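Nickel-dependent hydrogenase large subunit (Allochromatium vinosum, PDB 3MYR) is the large subunit of a heterodimeric hydrogenase and holds the nickel-iron centre where molecular hydrogen is oxidised, its electrons going on to an acceptor. Local coordinates at residues Asp49-Trp54 with Trp468-Trp473; Pro474-Gly479 with Ile496-Ile501. One frame throughout, in Å; residues are numbered along the deposited sequence.

Interaction 1 (Asp49-Trp54 with Trp468-Trp473); sequences DPRDAW and WEPSSW
Arg51 lies across the indole of Trp468, using different parts of its chain for the two rings. Its CD sits squarely over the six-membered ring, 3.8 Å from the centroid, in a CH-pi contact, while the guanidinium carbon CZ stands over the five-membered ring, 4.7 Å from that centroid, in a cation-pi contact. The guanidinium is not stacked flat: its plane is turned 58° from the indole, and NH1 dips toward the ring. The same NH1 gives a weak, strongly bent hydrogen bond to Trp468 O (2.9 Å); it also gives one to a water, which in turn donates to Glu469 OE1. One face of the guanidinium is covered by Pro470, whose CD rests over its centre. A long, jointed side chain with a flat cation suits this place, because methylenes and charge each find a ring.

The bend at chi3 (-59°) turns NE out of the line of the methylenes, on the side of Asp49, which grips the group side-on: NE binds OD1, and NH2 forms a salt bridge with OD2 at 2.9 Å. Asp49 OD1 also accepts from Arg51 N at 2.8 Å. An alanine in place of Arg51 would probably leave the Asp49 carboxylate without the guanidinium that grips both its oxygens and open a gap between Trp468 and Pro470.

Trp473 closes the other flank edge-on. Its CZ2 meets Arg51 CD, and CZ3 reaches Pro50 CG at 3.8 Å; Pro470 CA covers a face of its ring, and its NE1 is hydrogen-bonded to Leu467 O. Beyond, Trp468 meets Tyr262 and Phe203 of the small subunit edge-to-face, which places the contact beside the heterodimer interface. The bond from Arg51 N to Asp49 OD1 makes an Asx turn, on the segment that runs into helix 53-58.

Interaction 2 (Pro474-Gly479 with Ile496-Ile501); sequences PSRAQG and IEDGRI
Ala477 and Ile496 form an antiparallel hydrogen-bonded pair, with Ile496 N to Ala477 O at 2.7 Å and Ala477 N to Ile496 O at 3.1 Å, and Arg476 with Glu497 follows as a non-hydrogen-bonded pair. One residue further, Asp498 N gives an almost straight bond to Ser475 O (2.8 Å). Ser475 O is gripped twice, since Arg476 NH1 folds back on it at 3.0 Å from above the carbonyl plane.

The Arg476 chain bends at chi2 (-78°), which turns CD toward the Glu497 side, where it packs on CG. The Glu497 side chain runs beneath one guanidinium face, its carboxylate turned only 22° from the guanidinium plane; OE2 lies 4.3 Å from Arg476 NE and well out of that plane, so no N-H points at it and the attraction is probably one of charge alone. Asp498 is met at the guanidinium edge instead, where OD1 lies 3.4 Å from Arg476 NH1 in a salt bridge whose hydrogen bond is weak.

These residues belong to the open end of the hairpin made by strands 476-485 and 488-497, and a type I' turn from Glu497 to Arg500 leads on to strand 500-507. Gly499 suits that turn because a CB would jam against the preceding carbonyl oxygen. A water bridges Gly499 N and Pro474 O. On the face away from Arg476, Ala477 and Ile496 point toward helix 67-80, the small methyl meeting Leu80 and the branched isoleucine packing on Ala79.

From the N terminus, the chain passes 49-54, the segment that runs into helix 53-58, and meets 468-473 much later, so interaction 1 closes a loop of more than four hundred mostly helical or irregular residues. Interaction 2 opens at the very next residue, Pro474, and closes a short loop that is almost all strand, the hairpin 476-485 and 488-497. The two loops thus stand in series, neither crossing nor enclosing the other. In space they meet, their centres about 9 Å apart: Pro50 CG packs on Ile496 CG1 at 3.8 Å. Together they tie the segment that runs into helix 53-58 and the one leading into the hairpin to one end of the three-stranded sheet.

Interaction 1 (Asp49-Trp54 with Trp468-Trp473)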
ATOM      1  N   ASP B  49     -13.598  18.985   6.818  1.00 23.81           N
ATOM      2  CA  ASP B  49     -14.430  18.281   7.767  1.00 22.36           C
ATOM      3  C   ASP B  49     -13.736  17.011   8.283  1.00 21.72           C
ATOM      4  O   ASP B  49     -13.345  16.180   7.482  1.00 24.15           O
ATOM      5  CB  ASP B  49     -15.740  17.895   7.109  1.00 20.88           C
ATOM      6  CG  ASP B  49     -16.820  17.457   8.156  1.00 25.86           C
ATOM      7  OD1 ASP B  49     -16.546  16.609   9.054  1.00 21.05           O
ATOM      8  OD2 ASP B  49     -17.911  18.052   8.146  1.00 32.57           O
ATOM      9  N   PRO B  50     -13.547  16.856   9.613  1.00 21.94           N
ATOM     10  CA  PRO B  50     -12.926  15.630  10.204  1.00 20.55           C
ATOM     11  C   PRO B  50     -13.639  14.360   9.779  1.00 20.11           C
ATOM     12  O   PRO B  50     -12.971  13.311   9.697  1.00 21.00           O
ATOM     13  CB  PRO B  50     -13.166  15.791  11.728  1.00 21.19           C
ATOM     14  CG  PRO B  50     -13.080  17.385  11.867  1.00 21.17           C
ATOM     15  CD  PRO B  50     -13.881  17.860  10.660  1.00 21.91           C
ATOM     16  N   ARG B  51     -14.938  14.415   9.477  1.00 19.32           N
ATOM     17  CA  ARG B  51     -15.612  13.163   9.046  1.00 20.00           C
ATOM     18  C   ARG B  51     -15.085  12.758   7.655  1.00 20.16           C
ATOM     19  O   ARG B  51     -15.209  11.590   7.303  1.00 19.77           O
ATOM     20  CB  ARG B  51     -17.129  13.309   9.027  1.00 20.18           C
ATOM     21  CG  ARG B  51     -17.651  13.497  10.483  1.00 20.35           C
ATOM     22  CD  ARG B  51     -19.096  13.897  10.420  1.00 19.60           C
ATOM     23  NE  ARG B  51     -19.276  15.128   9.677  1.00 21.31           N
ATOM     24  CZ  ARG B  51     -20.453  15.566   9.207  1.00 24.31           C
ATOM     25  NH1 ARG B  51     -21.586  14.924   9.502  1.00 20.30           N
ATOM     26  NH2 ARG B  51     -20.507  16.716   8.546  1.00 20.60           N
ATOM     27  N   ASP B  52     -14.602  13.725   6.860  1.00 18.52           N
ATOM     28  CA  ASP B  52     -14.083  13.404   5.484  1.00 20.37           C
ATOM     29  C   ASP B  52     -12.609  12.946   5.511  1.00 20.71           C
ATOM     30  O   ASP B  52     -12.117  12.465   4.485  1.00 20.74           O
ATOM     31  CB  ASP B  52     -14.078  14.656   4.570  1.00 21.64           C
ATOM     32  CG  ASP B  52     -15.484  15.213   4.248  1.00 26.04           C
ATOM     33  OD1 ASP B  52     -16.473  14.683   4.770  1.00 24.82           O
ATOM     34  OD2 ASP B  52     -15.571  16.217   3.470  1.00 29.11           O
ATOM     35  N   ALA B  53     -11.860  13.240   6.590  1.00 19.87           N
ATOM     36  CA  ALA B  53     -10.421  13.002   6.581  1.00 20.73           C
ATOM     37  C   ALA B  53     -10.051  11.572   6.084  1.00 18.65           C
ATOM     38  O   ALA B  53      -9.124  11.421   5.289  1.00 19.62           O
ATOM     39  CB  ALA B  53      -9.797  13.306   7.947  1.00 20.69           C
ATOM     40  N   TRP B  54     -10.783  10.554   6.519  1.00 18.58           N
ATOM     41  CA  TRP B  54     -10.398   9.195   6.241  1.00 16.99           C
ATOM     42  C   TRP B  54     -10.254   8.985   4.753  1.00 17.90           C
ATOM     43  O   TRP B  54      -9.379   8.215   4.342  1.00 16.43           O
ATOM     44  CB  TRP B  54     -11.310   8.129   6.837  1.00 14.24           C
ATOM     45  CG  TRP B  54     -12.646   8.124   6.143  1.00 20.01           C
ATOM     46  CD1 TRP B  54     -13.783   8.809   6.542  1.00 20.12           C
ATOM     47  CD2 TRP B  54     -13.003   7.446   4.936  1.00 17.50           C
ATOM     48  NE1 TRP B  54     -14.790   8.607   5.653  1.00 17.92           N
ATOM     49  CE2 TRP B  54     -14.363   7.783   4.659  1.00 18.60           C
ATOM     50  CE3 TRP B  54     -12.293   6.641   4.009  1.00 18.11           C
ATOM     51  CZ2 TRP B  54     -15.057   7.312   3.507  1.00 19.28           C
ATOM     52  CZ3 TRP B  54     -12.997   6.166   2.842  1.00 16.34           C
ATOM     53  CH2 TRP B  54     -14.341   6.520   2.606  1.00 18.41           C
ATOM     54  N   TRP B 468     -22.611  12.237  15.115  1.00 27.58           N
ATOM     55  CA  TRP B 468     -22.413  12.420  13.661  1.00 26.23           C
ATOM     56  C   TRP B 468     -22.452  13.893  13.225  1.00 27.83           C
ATOM     57  O   TRP B 468     -21.687  14.293  12.364  1.00 28.10           O
ATOM     58  CB  TRP B 468     -23.452  11.607  12.881  1.00 25.95           C
ATOM     59  CG  TRP B 468     -23.326  11.782  11.396  1.00 24.50           C
ATOM     60  CD1 TRP B 468     -24.178  12.473  10.556  1.00 24.01           C
ATOM     61  CD2 TRP B 468     -22.230  11.295  10.565  1.00 17.22           C
ATOM     62  NE1 TRP B 468     -23.664  12.416   9.253  1.00 21.35           N
ATOM     63  CE2 TRP B 468     -22.492  11.689   9.248  1.00 21.09           C
ATOM     64  CE3 TRP B 468     -21.045  10.573  10.839  1.00 21.33           C
ATOM     65  CZ2 TRP B 468     -21.602  11.405   8.182  1.00 18.59           C
ATOM     66  CZ3 TRP B 468     -20.158  10.249   9.750  1.00 18.52           C
ATOM     67  CH2 TRP B 468     -20.452  10.678   8.466  1.00 18.33           C
ATOM     68  N   GLU B 469     -23.327  14.711  13.818  1.00 27.05           N
ATOM     69  CA  GLU B 469     -23.455  16.105  13.421  1.00 26.91           C
ATOM     70  C   GLU B 469     -22.402  16.988  14.116  1.00 27.27           C
ATOM     71  O   GLU B 469     -22.254  16.904  15.352  1.00 26.95           O
ATOM     72  CB  GLU B 469     -24.869  16.626  13.785  1.00 29.70           C
ATOM     73  CG  GLU B 469     -26.049  15.914  13.076  1.00 31.04           C
ATOM     74  CD  GLU B 469     -26.002  16.099  11.540  1.00 43.30           C
ATOM     75  OE1 GLU B 469     -25.461  17.160  11.088  1.00 45.16           O
ATOM     76  OE2 GLU B 469     -26.522  15.191  10.805  1.00 41.88           O
ATOM     77  N   PRO B 470     -21.653  17.826  13.340  1.00 27.21           N
ATOM     78  CA  PRO B 470     -20.653  18.725  13.913  1.00 28.47           C
ATOM     79  C   PRO B 470     -21.192  19.632  15.054  1.00 30.01           C
ATOM     80  O   PRO B 470     -20.443  20.039  15.916  1.00 29.89           O
ATOM     81  CB  PRO B 470     -20.259  19.614  12.716  1.00 28.79           C
ATOM     82  CG  PRO B 470     -20.409  18.726  11.522  1.00 28.81           C
ATOM     83  CD  PRO B 470     -21.562  17.758  11.854  1.00 26.52           C
ATOM     84  N   SER B 471     -22.475  19.984  15.021  1.00 29.75           N
ATOM     85  CA  SER B 471     -23.045  20.823  16.048  1.00 31.81           C
ATOM     86  C   SER B 471     -23.096  20.057  17.395  1.00 31.86           C
ATOM     87  O   SER B 471     -23.320  20.656  18.418  1.00 31.58           O
ATOM     88  CB  SER B 471     -24.449  21.305  15.609  1.00 32.18           C
ATOM     89  OG  SER B 471     -25.321  20.195  15.471  1.00 34.27           O
ATOM     90  N   SER B 472     -22.811  18.745  17.407  1.00 30.19           N
ATOM     91  CA  SER B 472     -22.831  18.037  18.697  1.00 30.57           C
ATOM     92  C   SER B 472     -21.420  17.948  19.305  1.00 31.64           C
ATOM     93  O   SER B 472     -21.261  17.412  20.415  1.00 32.12           O
ATOM     94  CB  SER B 472     -23.415  16.631  18.566  1.00 30.00           C
ATOM     95  OG  SER B 472     -22.551  15.813  17.733  1.00 32.71           O
ATOM     96  N   TRP B 473     -20.398  18.414  18.577  1.00 29.41           N
ATOM     97  CA  TRP B 473     -18.997  18.299  19.056  1.00 28.49           C
ATOM     98  C   TRP B 473     -18.602  19.508  19.974  1.00 28.78           C
ATOM     99  O   TRP B 473     -19.136  20.593  19.793  1.00 28.00           O
ATOM    100  CB  TRP B 473     -18.066  18.320  17.862  1.00 27.14           C
ATOM    101  CG  TRP B 473     -18.355  17.315  16.807  1.00 25.53           C
ATOM    102  CD1 TRP B 473     -19.177  16.202  16.884  1.00 24.19           C
ATOM    103  CD2 TRP B 473     -17.785  17.310  15.513  1.00 23.32           C
ATOM    104  NE1 TRP B 473     -19.192  15.555  15.679  1.00 21.43           N
ATOM    105  CE2 TRP B 473     -18.344  16.209  14.815  1.00 24.55           C
ATOM    106  CE3 TRP B 473     -16.887  18.180  14.840  1.00 26.80           C
ATOM    107  CZ2 TRP B 473     -18.005  15.915  13.441  1.00 23.39           C
ATOM    108  CZ3 TRP B 473     -16.505  17.873  13.507  1.00 22.16           C
ATOM    109  CH2 TRP B 473     -17.109  16.769  12.808  1.00 28.07           C
TER
HETATM  110  O   HOH W   1     -24.026  16.316   8.755  1.00 34.48           O

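Interaction 2 (Pro474-Gly479 with Ile496-Ile501)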
ATOM      1  N   PRO B 474     -17.645  19.323  20.901  1.00 29.55           N
ATOM      2  CA  PRO B 474     -17.047  20.482  21.614  1.00 31.30           C
ATOM      3  C   PRO B 474     -16.328  21.365  20.582  1.00 31.99           C
ATOM      4  O   PRO B 474     -15.920  20.867  19.532  1.00 27.91           O
ATOM      5  CB  PRO B 474     -15.997  19.845  22.535  1.00 31.76           C
ATOM      6  CG  PRO B 474     -16.135  18.317  22.346  1.00 32.88           C
ATOM      7  CD  PRO B 474     -16.815  18.120  21.018  1.00 30.31           C
ATOM      8  N   SER B 475     -16.167  22.659  20.865  1.00 30.65           N
ATOM      9  CA  SER B 475     -15.638  23.526  19.851  1.00 30.39           C
ATOM     10  C   SER B 475     -14.115  23.345  19.776  1.00 30.85           C
ATOM     11  O   SER B 475     -13.473  23.728  18.781  1.00 30.16           O
ATOM     12  CB  SER B 475     -16.064  24.951  20.140  1.00 32.37           C
ATOM     13  OG  SER B 475     -15.448  25.320  21.329  1.00 35.98           O
ATOM     14  N   ARG B 476     -13.552  22.652  20.762  1.00 29.87           N
ATOM     15  CA  ARG B 476     -12.123  22.249  20.696  1.00 31.88           C
ATOM     16  C   ARG B 476     -12.019  20.775  21.066  1.00 30.65           C
ATOM     17  O   ARG B 476     -12.572  20.378  22.086  1.00 30.01           O
ATOM     18  CB  ARG B 476     -11.294  23.028  21.731  1.00 32.28           C
ATOM     19  CG  ARG B 476     -11.324  24.531  21.544  1.00 39.76           C
ATOM     20  CD  ARG B 476     -10.393  24.934  20.414  1.00 46.58           C
ATOM     21  NE  ARG B 476     -10.359  26.384  20.174  1.00 52.02           N
ATOM     22  CZ  ARG B 476     -11.198  27.038  19.368  1.00 52.28           C
ATOM     23  NH1 ARG B 476     -12.178  26.410  18.733  1.00 51.12           N
ATOM     24  NH2 ARG B 476     -11.057  28.333  19.189  1.00 53.68           N
ATOM     25  N   ALA B 477     -11.389  19.956  20.235  1.00 28.08           N
ATOM     26  CA  ALA B 477     -11.135  18.568  20.610  1.00 27.29           C
ATOM     27  C   ALA B 477      -9.851  18.113  19.918  1.00 27.58           C
ATOM     28  O   ALA B 477      -9.459  18.677  18.890  1.00 28.19           O
ATOM     29  CB  ALA B 477     -12.352  17.656  20.232  1.00 26.23           C
ATOM     30  N   GLN B 478      -9.189  17.118  20.488  1.00 26.71           N
ATOM     31  CA  GLN B 478      -8.045  16.505  19.836  1.00 27.13           C
ATOM     32  C   GLN B 478      -7.942  15.071  20.238  1.00 27.37           C
ATOM     33  O   GLN B 478      -8.460  14.693  21.292  1.00 25.86           O
ATOM     34  CB  GLN B 478      -6.757  17.221  20.196  1.00 28.58           C
ATOM     35  CG  GLN B 478      -6.349  17.240  21.668  1.00 29.47           C
ATOM     36  CD  GLN B 478      -5.204  18.220  21.839  1.00 34.34           C
ATOM     37  OE1 GLN B 478      -5.331  19.384  21.492  1.00 40.03           O
ATOM     38  NE2 GLN B 478      -4.078  17.741  22.287  1.00 34.68           N
ATOM     39  N   GLY B 479      -7.419  14.252  19.337  1.00 25.75           N
ATOM     40  CA  GLY B 479      -7.371  12.803  19.550  1.00 25.47           C
ATOM     41  C   GLY B 479      -6.318  12.116  18.689  1.00 25.38           C
ATOM     42  O   GLY B 479      -5.748  12.717  17.747  1.00 25.39           O
ATOM     43  N   ILE B 496      -9.043  19.467  16.345  1.00 23.98           N
ATOM     44  CA  ILE B 496     -10.287  19.975  15.756  1.00 24.62           C
ATOM     45  C   ILE B 496     -10.686  21.293  16.380  1.00 26.18           C
ATOM     46  O   ILE B 496     -10.715  21.433  17.623  1.00 28.48           O
ATOM     47  CB  ILE B 496     -11.494  19.003  15.922  1.00 24.36           C
ATOM     48  CG1 ILE B 496     -11.249  17.665  15.176  1.00 23.13           C
ATOM     49  CG2 ILE B 496     -12.771  19.648  15.403  1.00 21.44           C
ATOM     50  CD1 ILE B 496     -12.143  16.541  15.718  1.00 23.62           C
ATOM     51  N   GLU B 497     -10.992  22.272  15.548  1.00 25.77           N
ATOM     52  CA  GLU B 497     -11.501  23.543  16.076  1.00 28.41           C
ATOM     53  C   GLU B 497     -12.738  23.946  15.303  1.00 27.86           C
ATOM     54  O   GLU B 497     -12.723  24.027  14.074  1.00 28.25           O
ATOM     55  CB  GLU B 497     -10.436  24.680  16.030  1.00 29.37           C
ATOM     56  CG  GLU B 497      -9.139  24.279  16.742  1.00 35.35           C
ATOM     57  CD  GLU B 497      -8.047  25.403  16.762  1.00 49.04           C
ATOM     58  OE1 GLU B 497      -8.112  26.322  15.925  1.00 49.64           O
ATOM     59  OE2 GLU B 497      -7.070  25.311  17.558  1.00 51.90           O
ATOM     60  N   ASP B 498     -13.803  24.222  16.041  1.00 29.72           N
ATOM     61  CA  ASP B 498     -15.058  24.709  15.433  1.00 33.04           C
ATOM     62  C   ASP B 498     -15.532  23.867  14.227  1.00 31.10           C
ATOM     63  O   ASP B 498     -15.829  24.416  13.153  1.00 31.36           O
ATOM     64  CB  ASP B 498     -14.922  26.190  15.062  1.00 35.21           C
ATOM     65  CG  ASP B 498     -14.632  27.083  16.302  1.00 41.76           C
ATOM     66  OD1 ASP B 498     -13.753  27.992  16.219  1.00 49.71           O
ATOM     67  OD2 ASP B 498     -15.235  26.816  17.378  1.00 46.06           O
ATOM     68  N   GLY B 499     -15.517  22.544  14.383  1.00 27.25           N
ATOM     69  CA  GLY B 499     -15.994  21.668  13.321  1.00 25.64           C
ATOM     70  C   GLY B 499     -14.936  21.380  12.223  1.00 26.18           C
ATOM     71  O   GLY B 499     -15.226  20.660  11.280  1.00 25.37           O
ATOM     72  N   ARG B 500     -13.740  21.993  12.279  1.00 24.80           N
ATOM     73  CA  ARG B 500     -12.820  21.888  11.139  1.00 26.61           C
ATOM     74  C   ARG B 500     -11.524  21.244  11.617  1.00 27.10           C
ATOM     75  O   ARG B 500     -11.152  21.399  12.789  1.00 27.72           O
ATOM     76  CB  ARG B 500     -12.515  23.270  10.492  1.00 25.87           C
ATOM     77  CG  ARG B 500     -13.728  24.141   9.961  1.00 32.91           C
ATOM     78  CD  ARG B 500     -14.849  23.234   9.307  1.00 42.81           C
ATOM     79  NE  ARG B 500     -14.596  22.915   7.887  1.00 50.36           N
ATOM     80  CZ  ARG B 500     -15.414  22.237   7.065  1.00 46.74           C
ATOM     81  NH1 ARG B 500     -15.054  22.063   5.810  1.00 35.72           N
ATOM     82  NH2 ARG B 500     -16.612  21.796   7.470  1.00 47.24           N
ATOM     83  N   ILE B 501     -10.750  20.688  10.687  1.00 24.45           N
ATOM     84  CA  ILE B 501      -9.412  20.241  11.001  1.00 21.87           C
ATOM     85  C   ILE B 501      -8.446  21.462  11.192  1.00 26.15           C
ATOM     86  O   ILE B 501      -8.141  22.215  10.218  1.00 26.02           O
ATOM     87  CB  ILE B 501      -8.867  19.289   9.904  1.00 22.53           C
ATOM     88  CG1 ILE B 501      -9.761  18.003   9.721  1.00 17.56           C
ATOM     89  CG2 ILE B 501      -7.423  18.890  10.173  1.00 18.57           C
ATOM     90  CD1 ILE B 501      -9.435  17.131   8.402  1.00 20.58           C
TER
HETATM   91  O   HOH W   2     -15.835  21.322  16.686  1.00 17.89           O